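Local atomic coordinates of adenosine monophosphate-protein transferase vopS (Vibrio parahaemolyticus, PDB entry 3LET), a protein that transfers AMP from ATP to a threonine of host Rho GTPases, blocking their interaction with downstream effectors and so inhibiting actin assembly in infected cells. Residues Leu194-Asn200 against Ala290-Arg295; Leu213-Val218 against Arg283-Leu288; Thr20-His26 against Arg67-Glu71. All blocks are in the same frame, centred on the assembly; numbering follows the deposited sequence.

Contact 1. Residues Leu194-Asn200 against Ala290-Arg295; sequences LKEYATN and AIAELR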
ATOM      1  N   LEU A 194      -5.991  20.771   9.330  1.00 16.62           N
ATOM      2  CA  LEU A 194      -5.541  20.369  10.647  1.00 15.41           C
ATOM      3  C   LEU A 194      -6.610  20.756  11.690  1.00 17.99           C
ATOM      4  O   LEU A 194      -6.952  19.963  12.588  1.00 21.38           O
ATOM      5  CB  LEU A 194      -4.223  21.050  10.976  1.00 18.53           C
ATOM      6  CG  LEU A 194      -3.660  20.731  12.357  1.00 22.52           C
ATOM      7  CD1 LEU A 194      -3.432  19.236  12.580  1.00 18.58           C
ATOM      8  CD2 LEU A 194      -2.343  21.504  12.511  1.00 23.51           C
ATOM      9  N   LYS A 195      -7.130  21.967  11.586  1.00 20.04           N
ATOM     10  CA  LYS A 195      -8.176  22.397  12.516  1.00 22.18           C
ATOM     11  C   LYS A 195      -9.397  21.516  12.383  1.00 24.43           C
ATOM     12  O   LYS A 195     -10.036  21.133  13.373  1.00 24.18           O
ATOM     13  CB  LYS A 195      -8.579  23.851  12.236  1.00 21.36           C
ATOM     14  CG  LYS A 195      -7.467  24.854  12.555  1.00 28.31           C
ATOM     15  CD  LYS A 195      -8.009  26.280  12.396  1.00 45.23           C
ATOM     16  CE  LYS A 195      -6.923  27.279  12.105  1.00 57.43           C
ATOM     17  NZ  LYS A 195      -6.070  27.525  13.285  1.00 66.39           N
ATOM     18  N   GLU A 196      -9.746  21.237  11.137  1.00 14.91           N
ATOM     19  CA  GLU A 196     -10.903  20.392  10.850  1.00 18.30           C
ATOM     20  C   GLU A 196     -10.785  18.982  11.469  1.00 22.09           C
ATOM     21  O   GLU A 196     -11.699  18.520  12.151  1.00 18.68           O
ATOM     22  CB  GLU A 196     -11.104  20.306   9.332  1.00 18.79           C
ATOM     23  CG  GLU A 196     -12.345  19.506   8.937  1.00 33.86           C
ATOM     24  CD  GLU A 196     -12.574  19.482   7.430  1.00 38.72           C
ATOM     25  OE1 GLU A 196     -12.032  20.346   6.711  1.00 28.91           O
ATOM     26  OE2 GLU A 196     -13.312  18.602   6.960  1.00 41.80           O
ATOM     27  N   TYR A 197      -9.671  18.289  11.235  1.00 17.49           N
ATOM     28  CA  TYR A 197      -9.504  16.955  11.823  1.00 20.53           C
ATOM     29  C   TYR A 197      -9.193  16.977  13.326  1.00 26.91           C
ATOM     30  O   TYR A 197      -9.374  15.989  14.030  1.00 20.60           O
ATOM     31  CB  TYR A 197      -8.440  16.149  11.060  1.00 15.63           C
ATOM     32  CG  TYR A 197      -9.040  15.570   9.795  1.00 20.28           C
ATOM     33  CD1 TYR A 197      -9.370  16.397   8.724  1.00 18.47           C
ATOM     34  CD2 TYR A 197      -9.331  14.217   9.695  1.00 20.26           C
ATOM     35  CE1 TYR A 197      -9.953  15.881   7.569  1.00 22.63           C
ATOM     36  CE2 TYR A 197      -9.908  13.679   8.531  1.00 21.57           C
ATOM     37  CZ  TYR A 197     -10.208  14.520   7.472  1.00 27.42           C
ATOM     38  OH  TYR A 197     -10.782  14.012   6.316  1.00 26.46           O
ATOM     39  N   ALA A 198      -8.741  18.102  13.839  1.00 23.26           N
ATOM     40  CA  ALA A 198      -8.532  18.176  15.280  1.00 21.84           C
ATOM     41  C   ALA A 198      -9.878  18.079  16.009  1.00 26.52           C
ATOM     42  O   ALA A 198      -9.951  17.595  17.141  1.00 26.75           O
ATOM     43  CB  ALA A 198      -7.832  19.472  15.642  1.00 24.32           C
ATOM     44  N   THR A 199     -10.942  18.516  15.336  1.00 22.77           N
ATOM     45  CA  THR A 199     -12.236  18.669  15.983  1.00 33.54           C
ATOM     46  C   THR A 199     -13.343  17.787  15.400  1.00 38.45           C
ATOM     47  O   THR A 199     -14.448  17.775  15.933  1.00 32.64           O
ATOM     48  CB  THR A 199     -12.708  20.153  15.902  1.00 35.01           C
ATOM     49  OG1 THR A 199     -12.925  20.528  14.533  1.00 38.51           O
ATOM     50  CG2 THR A 199     -11.655  21.066  16.480  1.00 32.81           C
ATOM     51  N   ASN A 200     -13.082  17.047  14.326  1.00 27.92           N
ATOM     52  CA  ASN A 200     -14.193  16.372  13.651  1.00 27.15           C
ATOM     53  C   ASN A 200     -14.467  14.967  14.146  1.00 30.61           C
ATOM     54  O   ASN A 200     -15.394  14.325  13.669  1.00 33.29           O
ATOM     55  CB  ASN A 200     -14.034  16.385  12.123  1.00 23.84           C
ATOM     56  CG  ASN A 200     -12.897  15.518  11.639  1.00 23.36           C
ATOM     57  OD1 ASN A 200     -12.196  14.879  12.428  1.00 20.69           O
ATOM     58  ND2 ASN A 200     -12.696  15.496  10.321  1.00 24.41           N
ATOM     59  N   ALA A 290       0.474  15.255  13.996  1.00 12.74           N
ATOM     60  CA  ALA A 290      -0.085  16.478  14.594  1.00 15.27           C
ATOM     61  C   ALA A 290      -1.513  16.271  15.066  1.00 15.51           C
ATOM     62  O   ALA A 290      -1.878  16.722  16.139  1.00 13.62           O
ATOM     63  CB  ALA A 290      -0.038  17.651  13.617  1.00 18.14           C
ATOM     64  N   ILE A 291      -2.349  15.624  14.267  1.00 12.55           N
ATOM     65  CA  ILE A 291      -3.722  15.411  14.699  1.00 13.73           C
ATOM     66  C   ILE A 291      -3.739  14.560  15.960  1.00 16.15           C
ATOM     67  O   ILE A 291      -4.469  14.865  16.905  1.00 16.84           O
ATOM     68  CB  ILE A 291      -4.548  14.716  13.618  1.00 15.27           C
ATOM     69  CG1 ILE A 291      -4.683  15.629  12.388  1.00 12.22           C
ATOM     70  CG2 ILE A 291      -5.931  14.320  14.154  1.00 14.71           C
ATOM     71  CD1 ILE A 291      -5.176  14.837  11.133  1.00 15.63           C
ATOM     72  N   ALA A 292      -2.953  13.485  15.975  1.00 12.74           N
ATOM     73  CA  ALA A 292      -2.905  12.617  17.166  1.00 19.89           C
ATOM     74  C   ALA A 292      -2.457  13.431  18.384  1.00 21.89           C
ATOM     75  O   ALA A 292      -3.016  13.316  19.477  1.00 18.55           O
ATOM     76  CB  ALA A 292      -1.962  11.409  16.950  1.00 16.11           C
ATOM     77  N   GLU A 293      -1.461  14.277  18.185  1.00 15.09           N
ATOM     78  CA  GLU A 293      -0.942  15.084  19.294  1.00 23.48           C
ATOM     79  C   GLU A 293      -2.017  16.022  19.822  1.00 22.61           C
ATOM     80  O   GLU A 293      -2.171  16.197  21.045  1.00 20.53           O
ATOM     81  CB  GLU A 293       0.241  15.926  18.838  1.00 24.48           C
ATOM     82  CG  GLU A 293       1.519  15.147  18.631  1.00 24.60           C
ATOM     83  CD  GLU A 293       2.140  14.755  19.961  1.00 39.25           C
ATOM     84  OE1 GLU A 293       2.760  15.624  20.613  1.00 30.97           O
ATOM     85  OE2 GLU A 293       1.993  13.586  20.352  1.00 29.78           O
ATOM     86  N   LEU A 294      -2.735  16.658  18.901  1.00 14.82           N
ATOM     87  CA  LEU A 294      -3.696  17.692  19.296  1.00 16.99           C
ATOM     88  C   LEU A 294      -4.852  17.032  20.027  1.00 22.20           C
ATOM     89  O   LEU A 294      -5.345  17.558  21.024  1.00 24.49           O
ATOM     90  CB  LEU A 294      -4.184  18.496  18.088  1.00 18.55           C
ATOM     91  CG  LEU A 294      -3.121  19.370  17.427  1.00 18.44           C
ATOM     92  CD1 LEU A 294      -3.688  20.057  16.209  1.00 19.99           C
ATOM     93  CD2 LEU A 294      -2.541  20.426  18.407  1.00 19.68           C
ATOM     94  N   ARG A 295      -5.253  15.844  19.576  1.00 16.76           N
ATOM     95  CA  ARG A 295      -6.333  15.133  20.246  1.00 20.37           C
ATOM     96  C   ARG A 295      -5.911  14.698  21.639  1.00 27.94           C
ATOM     97  O   ARG A 295      -6.766  14.374  22.479  1.00 28.22           O
ATOM     98  CB  ARG A 295      -6.777  13.928  19.412  1.00 21.27           C
ATOM     99  CG  ARG A 295      -7.472  14.361  18.127  1.00 27.53           C
ATOM    100  CD  ARG A 295      -7.932  13.159  17.318  1.00 26.53           C
ATOM    101  NE  ARG A 295      -8.721  13.552  16.152  1.00 26.44           N
ATOM    102  CZ  ARG A 295      -9.271  12.668  15.330  1.00 27.11           C
ATOM    103  NH1 ARG A 295      -9.080  11.366  15.557  1.00 18.55           N
ATOM    104  NH2 ARG A 295      -9.983  13.080  14.287  1.00 25.95           N
TER
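The strongest link is a forked hydrogen bond onto one backbone carbonyl. Arg-295 stretches its side chain out, trans from chi2 to chi4, and both its NH2 (3.0 Å) and its NE (3.3 Å) donate to Tyr-197 O, which lies at the edge of the guanidinium. That oxygen belongs to the last turn of helix 184-199, so the arginine ties down the C-terminal end of this helix. The same NH2 also donates to the carbonyl of Lys-202, and Asn-200 OD1 accepts from the Lys-202 backbone N, so the turn leaving the helix is held too.

Beyond these polar groups the contact is aliphatic. Leu-194 CD1 meets three residues: Ala-290 CB at 3.9 Å, Ile-291 CG1 at 3.8 Å and Leu-294 CD1 at 3.7 Å. Beside it, Ile-291 CD1 reaches Tyr-197 CB at 3.5 Å, while the small Ala-198 lets the backbones close in: its CA is 5.6 Å from that of Ile-291. The two helical segments cross at -49°, with their axes 9.2 Å apart.

Helix 281-295 lies in the Fic domain, and helix 184-199 packs against its later part. Helix 168-179 packs on Leu-194, Ala-290 and Leu-294, and helix 207-217 brings Leu-213 against both Tyr-197 and Ile-291.

Contact 2. Residues Leu213-Val218 against Arg283-Leu288; sequences LHARLV and RMGRML
This is a helix crossing in the Fic domain: segment 283-288 lies on helix 281-295, which begins within the Gly-Asn-Gly of the Fic motif (280-282) and carries its two arginines. Build both segments helical, with Val-218 leaving helical angles (-126°/66°), and cross the axes at 114°, 10.7 Å apart; His-214 and Met-284 are nearest, CA to CA 6.5 Å. Leu-213 and Leu-217 are both t, p. Arg-283 CB, pointing toward the other helix, is 4.2 Å from Leu-217 CD2; its NH2 forms a salt bridge with Asp-186. Met-284, m throughout, rests its SD against both Leu-213 CG (4.0 Å) and Leu-217 CD2 (3.7 Å). Arg-286 is probably part of the ATP site. Met-287 (t, p, p) reaches Leu-217 CD1 with CE at 3.7 Å, and its CG is 4.0 Å from Leu-213 CD2. Leu-288 CD2 closes the row, 3.9 Å from Leu-213 CD2. His-214 gives NE2 to Asp-279 O and turns its ring edge to Met-284, CD2 to CG 3.4 Å.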
ATOM      1  N   LEU A 213      -8.633  12.119   3.565  1.00 13.95           N
ATOM      2  CA  LEU A 213      -7.792  13.226   4.042  1.00 13.48           C
ATOM      3  C   LEU A 213      -6.679  13.493   3.039  1.00 15.87           C
ATOM      4  O   LEU A 213      -6.437  14.624   2.652  1.00 19.25           O
ATOM      5  CB  LEU A 213      -7.196  12.891   5.413  1.00 15.07           C
ATOM      6  CG  LEU A 213      -6.144  13.877   5.936  1.00 19.86           C
ATOM      7  CD1 LEU A 213      -6.673  15.334   5.976  1.00 15.62           C
ATOM      8  CD2 LEU A 213      -5.667  13.419   7.331  1.00 19.26           C
ATOM      9  N   HIS A 214      -5.985  12.434   2.625  1.00 12.23           N
ATOM     10  CA  HIS A 214      -4.876  12.574   1.694  1.00 15.61           C
ATOM     11  C   HIS A 214      -5.312  13.293   0.403  1.00 17.67           C
ATOM     12  O   HIS A 214      -4.590  14.159  -0.110  1.00 17.16           O
ATOM     13  CB  HIS A 214      -4.327  11.172   1.390  1.00 12.99           C
ATOM     14  CG  HIS A 214      -3.225  11.159   0.385  1.00 17.32           C
ATOM     15  ND1 HIS A 214      -3.441  10.890  -0.946  1.00 21.26           N
ATOM     16  CD2 HIS A 214      -1.893  11.361   0.520  1.00 16.83           C
ATOM     17  CE1 HIS A 214      -2.290  10.940  -1.598  1.00 23.42           C
ATOM     18  NE2 HIS A 214      -1.336  11.216  -0.730  1.00 24.05           N
ATOM     19  N   ALA A 215      -6.487  12.934  -0.115  1.00 16.46           N
ATOM     20  CA  ALA A 215      -7.004  13.525  -1.349  1.00 26.86           C
ATOM     21  C   ALA A 215      -7.175  15.049  -1.248  1.00 24.52           C
ATOM     22  O   ALA A 215      -6.984  15.757  -2.233  1.00 21.93           O
ATOM     23  CB  ALA A 215      -8.332  12.862  -1.753  1.00 31.42           C
ATOM     24  N   ARG A 216      -7.524  15.547  -0.061  1.00 15.36           N
ATOM     25  CA  ARG A 216      -7.703  16.977   0.157  1.00 19.84           C
ATOM     26  C   ARG A 216      -6.394  17.656   0.526  1.00 21.32           C
ATOM     27  O   ARG A 216      -6.188  18.826   0.236  1.00 21.09           O
ATOM     28  CB  ARG A 216      -8.766  17.205   1.235  1.00 20.08           C
ATOM     29  CG  ARG A 216     -10.157  16.768   0.760  1.00 31.96           C
ATOM     30  CD  ARG A 216     -11.206  16.899   1.854  1.00 31.98           C
ATOM     31  NE  ARG A 216     -11.312  18.284   2.297  1.00 29.33           N
ATOM     32  CZ  ARG A 216     -11.702  18.670   3.511  1.00 35.92           C
ATOM     33  NH1 ARG A 216     -12.031  17.790   4.436  1.00 31.77           N
ATOM     34  NH2 ARG A 216     -11.765  19.952   3.801  1.00 36.05           N
ATOM     35  N   LEU A 217      -5.485  16.899   1.123  1.00 14.97           N
ATOM     36  CA  LEU A 217      -4.227  17.461   1.581  1.00 16.11           C
ATOM     37  C   LEU A 217      -3.196  17.545   0.451  1.00 24.76           C
ATOM     38  O   LEU A 217      -2.371  18.456   0.427  1.00 24.98           O
ATOM     39  CB  LEU A 217      -3.681  16.605   2.708  1.00 20.98           C
ATOM     40  CG  LEU A 217      -2.329  16.971   3.296  1.00 21.90           C
ATOM     41  CD1 LEU A 217      -2.395  18.372   3.945  1.00 18.26           C
ATOM     42  CD2 LEU A 217      -1.919  15.898   4.324  1.00 24.61           C
ATOM     43  N   VAL A 218      -3.256  16.585  -0.474  1.00 16.92           N
ATOM     44  CA  VAL A 218      -2.268  16.441  -1.547  1.00 23.91           C
ATOM     45  C   VAL A 218      -3.049  16.418  -2.861  1.00 33.69           C
ATOM     46  O   VAL A 218      -3.101  15.402  -3.534  1.00 29.39           O
ATOM     47  CB  VAL A 218      -1.481  15.114  -1.368  1.00 27.60           C
ATOM     48  CG1 VAL A 218      -0.237  15.066  -2.267  1.00 35.99           C
ATOM     49  CG2 VAL A 218      -1.059  14.958   0.100  1.00 32.56           C
ATOM     50  N   ARG A 283       3.896  14.528   4.035  1.00 15.72           N
ATOM     51  CA  ARG A 283       2.816  15.435   4.436  1.00 14.88           C
ATOM     52  C   ARG A 283       1.770  14.686   5.239  1.00 12.73           C
ATOM     53  O   ARG A 283       1.290  15.195   6.243  1.00 18.10           O
ATOM     54  CB  ARG A 283       2.107  16.016   3.201  1.00 19.12           C
ATOM     55  CG  ARG A 283       2.860  17.168   2.596  1.00 25.79           C
ATOM     56  CD  ARG A 283       2.196  17.602   1.304  1.00 30.68           C
ATOM     57  NE  ARG A 283       2.898  18.752   0.766  1.00 32.96           N
ATOM     58  CZ  ARG A 283       2.335  19.922   0.497  1.00 32.98           C
ATOM     59  NH1 ARG A 283       1.035  20.092   0.684  1.00 21.46           N
ATOM     60  NH2 ARG A 283       3.078  20.909   0.010  1.00 27.75           N
ATOM     61  N   MET A 284       1.392  13.490   4.797  1.00 13.18           N
ATOM     62  CA  MET A 284       0.382  12.731   5.536  1.00 13.72           C
ATOM     63  C   MET A 284       0.883  12.325   6.907  1.00 11.48           C
ATOM     64  O   MET A 284       0.136  12.401   7.897  1.00 14.55           O
ATOM     65  CB  MET A 284      -0.049  11.462   4.797  1.00 13.36           C
ATOM     66  CG  MET A 284      -1.192  11.688   3.805  1.00 26.88           C
ATOM     67  SD  MET A 284      -2.710  12.267   4.627  1.00 21.50           S
ATOM     68  CE  MET A 284      -3.427  10.763   5.311  1.00 19.45           C
ATOM     69  N   GLY A 285       2.111  11.813   6.955  1.00  9.84           N
ATOM     70  CA  GLY A 285       2.675  11.324   8.214  1.00 11.82           C
ATOM     71  C   GLY A 285       2.744  12.425   9.262  1.00 18.15           C
ATOM     72  O   GLY A 285       2.373  12.237  10.437  1.00 11.00           O
ATOM     73  N   ARG A 286       3.207  13.591   8.845  1.00 15.03           N
ATOM     74  CA  ARG A 286       3.237  14.760   9.754  1.00 14.66           C
ATOM     75  C   ARG A 286       1.850  15.249  10.122  1.00 14.34           C
ATOM     76  O   ARG A 286       1.607  15.620  11.257  1.00 13.06           O
ATOM     77  CB  ARG A 286       4.041  15.893   9.114  1.00 12.84           C
ATOM     78  CG  ARG A 286       5.490  15.488   8.923  1.00 15.13           C
ATOM     79  CD  ARG A 286       6.444  16.674   8.740  1.00 18.43           C
ATOM     80  NE  ARG A 286       7.806  16.152   8.554  1.00 19.13           N
ATOM     81  CZ  ARG A 286       8.288  15.774   7.383  1.00 25.70           C
ATOM     82  NH1 ARG A 286       7.543  15.917   6.292  1.00 27.20           N
ATOM     83  NH2 ARG A 286       9.509  15.265   7.291  1.00 32.43           N
ATOM     84  N   MET A 287       0.924  15.247   9.168  1.00 13.17           N
ATOM     85  CA  MET A 287      -0.439  15.655   9.500  1.00 13.01           C
ATOM     86  C   MET A 287      -1.038  14.662  10.506  1.00 11.75           C
ATOM     87  O   MET A 287      -1.678  15.075  11.479  1.00 12.91           O
ATOM     88  CB  MET A 287      -1.284  15.766   8.222  1.00 12.78           C
ATOM     89  CG  MET A 287      -2.779  15.965   8.451  1.00 19.35           C
ATOM     90  SD  MET A 287      -3.124  17.634   9.101  1.00 20.96           S
ATOM     91  CE  MET A 287      -2.950  18.613   7.591  1.00 21.26           C
ATOM     92  N   LEU A 288      -0.865  13.345  10.307  1.00  9.58           N
ATOM     93  CA  LEU A 288      -1.444  12.400  11.301  1.00 10.01           C
ATOM     94  C   LEU A 288      -0.775  12.510  12.680  1.00 12.16           C
ATOM     95  O   LEU A 288      -1.433  12.358  13.707  1.00 13.97           O
ATOM     96  CB  LEU A 288      -1.391  10.929  10.838  1.00 11.59           C
ATOM     97  CG  LEU A 288      -2.229  10.664   9.578  1.00 12.85           C
ATOM     98  CD1 LEU A 288      -2.138   9.179   9.232  1.00 11.83           C
ATOM     99  CD2 LEU A 288      -3.676  11.045   9.754  1.00 18.95           C
TER

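Contact 3. Residues Thr20-His26 against Arg67-Glu71; sequences TSSSVEH and RAMTE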
ATOM      1  N   THR A  20     -18.696 -16.104 -15.185  1.00 43.04           N
ATOM      2  CA  THR A  20     -18.477 -17.312 -14.393  1.00 38.98           C
ATOM      3  C   THR A  20     -17.741 -16.937 -13.116  1.00 36.00           C
ATOM      4  O   THR A  20     -17.191 -15.842 -13.000  1.00 24.67           O
ATOM      5  CB  THR A  20     -17.632 -18.363 -15.149  1.00 45.43           C
ATOM      6  OG1 THR A  20     -16.366 -17.794 -15.501  1.00 37.44           O
ATOM      7  CG2 THR A  20     -18.356 -18.841 -16.414  1.00 37.71           C
ATOM      8  N   SER A  21     -17.705 -17.839 -12.153  1.00 39.66           N
ATOM      9  CA  SER A  21     -17.126 -17.481 -10.868  1.00 40.20           C
ATOM     10  C   SER A  21     -15.595 -17.562 -10.890  1.00 37.49           C
ATOM     11  O   SER A  21     -14.940 -16.940 -10.066  1.00 29.88           O
ATOM     12  CB  SER A  21     -17.707 -18.351  -9.751  1.00 46.18           C
ATOM     13  OG  SER A  21     -17.672 -19.725 -10.098  1.00 51.01           O
ATOM     14  N   SER A  22     -15.025 -18.305 -11.837  1.00 25.79           N
ATOM     15  CA  SER A  22     -13.565 -18.404 -11.919  1.00 26.04           C
ATOM     16  C   SER A  22     -13.109 -18.821 -13.308  1.00 27.01           C
ATOM     17  O   SER A  22     -13.932 -19.140 -14.183  1.00 24.02           O
ATOM     18  CB  SER A  22     -13.047 -19.421 -10.908  1.00 35.67           C
ATOM     19  OG  SER A  22     -13.225 -20.742 -11.379  1.00 27.09           O
ATOM     20  N   SER A  23     -11.793 -18.870 -13.495  1.00 20.67           N
ATOM     21  CA  SER A  23     -11.233 -19.229 -14.790  1.00 21.31           C
ATOM     22  C   SER A  23     -11.551 -20.673 -15.151  1.00 21.43           C
ATOM     23  O   SER A  23     -11.561 -21.030 -16.324  1.00 21.84           O
ATOM     24  CB  SER A  23      -9.714 -19.034 -14.778  1.00 21.71           C
ATOM     25  OG  SER A  23      -9.074 -20.002 -13.943  1.00 21.10           O
ATOM     26  N   VAL A  24     -11.798 -21.510 -14.149  1.00 22.75           N
ATOM     27  CA  VAL A  24     -12.052 -22.919 -14.418  1.00 22.23           C
ATOM     28  C   VAL A  24     -13.356 -23.084 -15.206  1.00 25.85           C
ATOM     29  O   VAL A  24     -13.373 -23.714 -16.262  1.00 25.67           O
ATOM     30  CB  VAL A  24     -12.104 -23.722 -13.105  1.00 24.68           C
ATOM     31  CG1 VAL A  24     -12.614 -25.141 -13.358  1.00 30.90           C
ATOM     32  CG2 VAL A  24     -10.705 -23.714 -12.419  1.00 23.75           C
ATOM     33  N   GLU A  25     -14.444 -22.497 -14.715  1.00 24.83           N
ATOM     34  CA  GLU A  25     -15.716 -22.592 -15.438  1.00 26.95           C
ATOM     35  C   GLU A  25     -15.640 -21.875 -16.781  1.00 30.76           C
ATOM     36  O   GLU A  25     -16.183 -22.355 -17.773  1.00 34.11           O
ATOM     37  CB  GLU A  25     -16.867 -21.999 -14.615  1.00 35.55           C
ATOM     38  CG  GLU A  25     -17.212 -22.783 -13.359  1.00 50.46           C
ATOM     39  CD  GLU A  25     -16.290 -22.474 -12.186  1.00 53.67           C
ATOM     40  OE1 GLU A  25     -15.709 -21.368 -12.152  1.00 46.39           O
ATOM     41  OE2 GLU A  25     -16.161 -23.335 -11.287  1.00 49.04           O
ATOM     42  N   HIS A  26     -14.985 -20.716 -16.809  1.00 24.02           N
ATOM     43  CA  HIS A  26     -14.768 -19.980 -18.065  1.00 25.76           C
ATOM     44  C   HIS A  26     -14.041 -20.834 -19.117  1.00 29.41           C
ATOM     45  O   HIS A  26     -14.473 -20.929 -20.267  1.00 28.65           O
ATOM     46  CB  HIS A  26     -13.963 -18.702 -17.783  1.00 19.15           C
ATOM     47  CG  HIS A  26     -13.819 -17.795 -18.963  1.00 21.34           C
ATOM     48  ND1 HIS A  26     -13.585 -16.442 -18.832  1.00 24.97           N
ATOM     49  CD2 HIS A  26     -13.872 -18.037 -20.295  1.00 24.40           C
ATOM     50  CE1 HIS A  26     -13.497 -15.889 -20.030  1.00 22.85           C
ATOM     51  NE2 HIS A  26     -13.672 -16.836 -20.936  1.00 24.28           N
ATOM     52  N   ARG A  67      -6.964 -14.189 -15.963  1.00 12.80           N
ATOM     53  CA  ARG A  67      -7.737 -14.730 -14.832  1.00 15.56           C
ATOM     54  C   ARG A  67      -7.091 -15.990 -14.261  1.00 22.33           C
ATOM     55  O   ARG A  67      -7.001 -16.154 -13.030  1.00 15.26           O
ATOM     56  CB  ARG A  67      -9.176 -15.083 -15.241  1.00 25.27           C
ATOM     57  CG  ARG A  67     -10.066 -13.920 -15.600  1.00 31.41           C
ATOM     58  CD  ARG A  67     -11.475 -14.424 -15.941  1.00 40.04           C
ATOM     59  NE  ARG A  67     -12.223 -14.817 -14.749  1.00 36.77           N
ATOM     60  CZ  ARG A  67     -13.457 -15.322 -14.763  1.00 32.37           C
ATOM     61  NH1 ARG A  67     -14.093 -15.528 -15.904  1.00 30.40           N
ATOM     62  NH2 ARG A  67     -14.060 -15.629 -13.628  1.00 28.12           N
ATOM     63  N   ALA A  68      -6.656 -16.902 -15.140  1.00 17.02           N
ATOM     64  CA  ALA A  68      -6.149 -18.197 -14.663  1.00 14.33           C
ATOM     65  C   ALA A  68      -4.781 -18.014 -13.998  1.00 13.68           C
ATOM     66  O   ALA A  68      -4.501 -18.600 -12.937  1.00 15.74           O
ATOM     67  CB  ALA A  68      -6.027 -19.228 -15.824  1.00 14.23           C
ATOM     68  N   MET A  69      -3.929 -17.194 -14.604  1.00 13.39           N
ATOM     69  CA  MET A  69      -2.634 -16.869 -13.968  1.00 12.79           C
ATOM     70  C   MET A  69      -2.799 -16.218 -12.607  1.00 14.12           C
ATOM     71  O   MET A  69      -2.073 -16.546 -11.643  1.00 15.24           O
ATOM     72  CB  MET A  69      -1.860 -15.932 -14.859  1.00 21.04           C
ATOM     73  CG  MET A  69      -1.536 -16.670 -16.120  1.00 31.03           C
ATOM     74  SD  MET A  69       0.047 -17.352 -15.854  1.00 48.94           S
ATOM     75  CE  MET A  69       0.842 -16.057 -16.801  1.00 29.90           C
ATOM     76  N   THR A  70      -3.759 -15.313 -12.515  1.00 13.98           N
ATOM     77  CA  THR A  70      -4.015 -14.634 -11.238  1.00 18.46           C
ATOM     78  C   THR A  70      -4.427 -15.643 -10.181  1.00 16.16           C
ATOM     79  O   THR A  70      -3.915 -15.627  -9.052  1.00 14.03           O
ATOM     80  CB  THR A  70      -5.131 -13.588 -11.383  1.00 18.25           C
ATOM     81  OG1 THR A  70      -4.704 -12.590 -12.305  1.00 15.87           O
ATOM     82  CG2 THR A  70      -5.440 -12.898 -10.014  1.00 17.04           C
ATOM     83  N   GLU A  71      -5.373 -16.509 -10.521  1.00 15.02           N
ATOM     84  CA  GLU A  71      -5.834 -17.554  -9.587  1.00 13.81           C
ATOM     85  C   GLU A  71      -4.690 -18.472  -9.171  1.00 19.60           C
ATOM     86  O   GLU A  71      -4.546 -18.779  -8.004  1.00 16.03           O
ATOM     87  CB  GLU A  71      -6.957 -18.393 -10.209  1.00 13.17           C
ATOM     88  CG  GLU A  71      -8.242 -17.560 -10.313  1.00 18.07           C
ATOM     89  CD  GLU A  71      -9.289 -18.214 -11.177  1.00 20.94           C
ATOM     90  OE1 GLU A  71      -9.172 -19.417 -11.432  1.00 26.35           O
ATOM     91  OE2 GLU A  71     -10.226 -17.505 -11.585  1.00 26.48           O
TER
HETATM   92  O   HOH W   1     -13.352 -14.220 -10.857  1.00 52.54           O
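Two charged side chains one turn apart on helix 58-75 take up most of the loose polar groups where helix 23-30 begins. Glu-71 serves the first turn: its OE2 accepts from Ser-23 N at 2.8 Å, its OE1 accepts the hydroxyl proton of Ser-23 OG at 2.6 Å, and OE1 also has a weak bond from Ser-23 N at 3.4 Å. A carboxylate suits this place, since the first amides of a helix have no carbonyl of a preceding turn to bond to. The next free amide is met locally, for Ser-22 is the N-cap and its OG accepts from Val-24 N at 3.2 Å; that hydroxyl then donates to Glu-25 OE1 at 2.7 Å.

Arg-67 works on the loop leading into the helix. Its NH2 donates to Thr-20 O and its NH1 to Thr-20 OG1, each at 3.2 Å, and NH2 also donates to a water, 3.2 Å away, which in turn donates a hydrogen bond to Ser-21 O at 3.2 Å. A weak bond runs from NH1 to His-26 ND1, 3.1 Å. Thr-20 OG1 is hydrogen-bonded to Arg-17 O as well, and His-26 NE2 to Glu-60 OE2.

The site lies in the N-terminal domain: Pro-39 of helix 39-45 touches Ser-23 and Glu-71, while Met-69 packs on helices 113-139 and 88-102, and Thr-70 on 88-102.

In the fold
Contacts 1 and 2 are neighbours that share helix 281-295, whose start meets helix 207-217 and whose end meets helix 184-199. Their centres are 12 Å apart and they touch directly, through a salt bridge from Glu-196 to Arg-216 and through Leu-194 packed on Met-287. Contact 2 is buried and has no hydrogen bond between its segments; contact 1, only partly buried, adds hydrogen bonds from an arginine. Contact 3 lies on the opposite side of the chain's centre, in the N-terminal domain, its centre 46 Å and 38 Å from theirs, and relies chiefly on hydrogen bonds between charged side chains and backbone or neutral groups rather than on aliphatic contact.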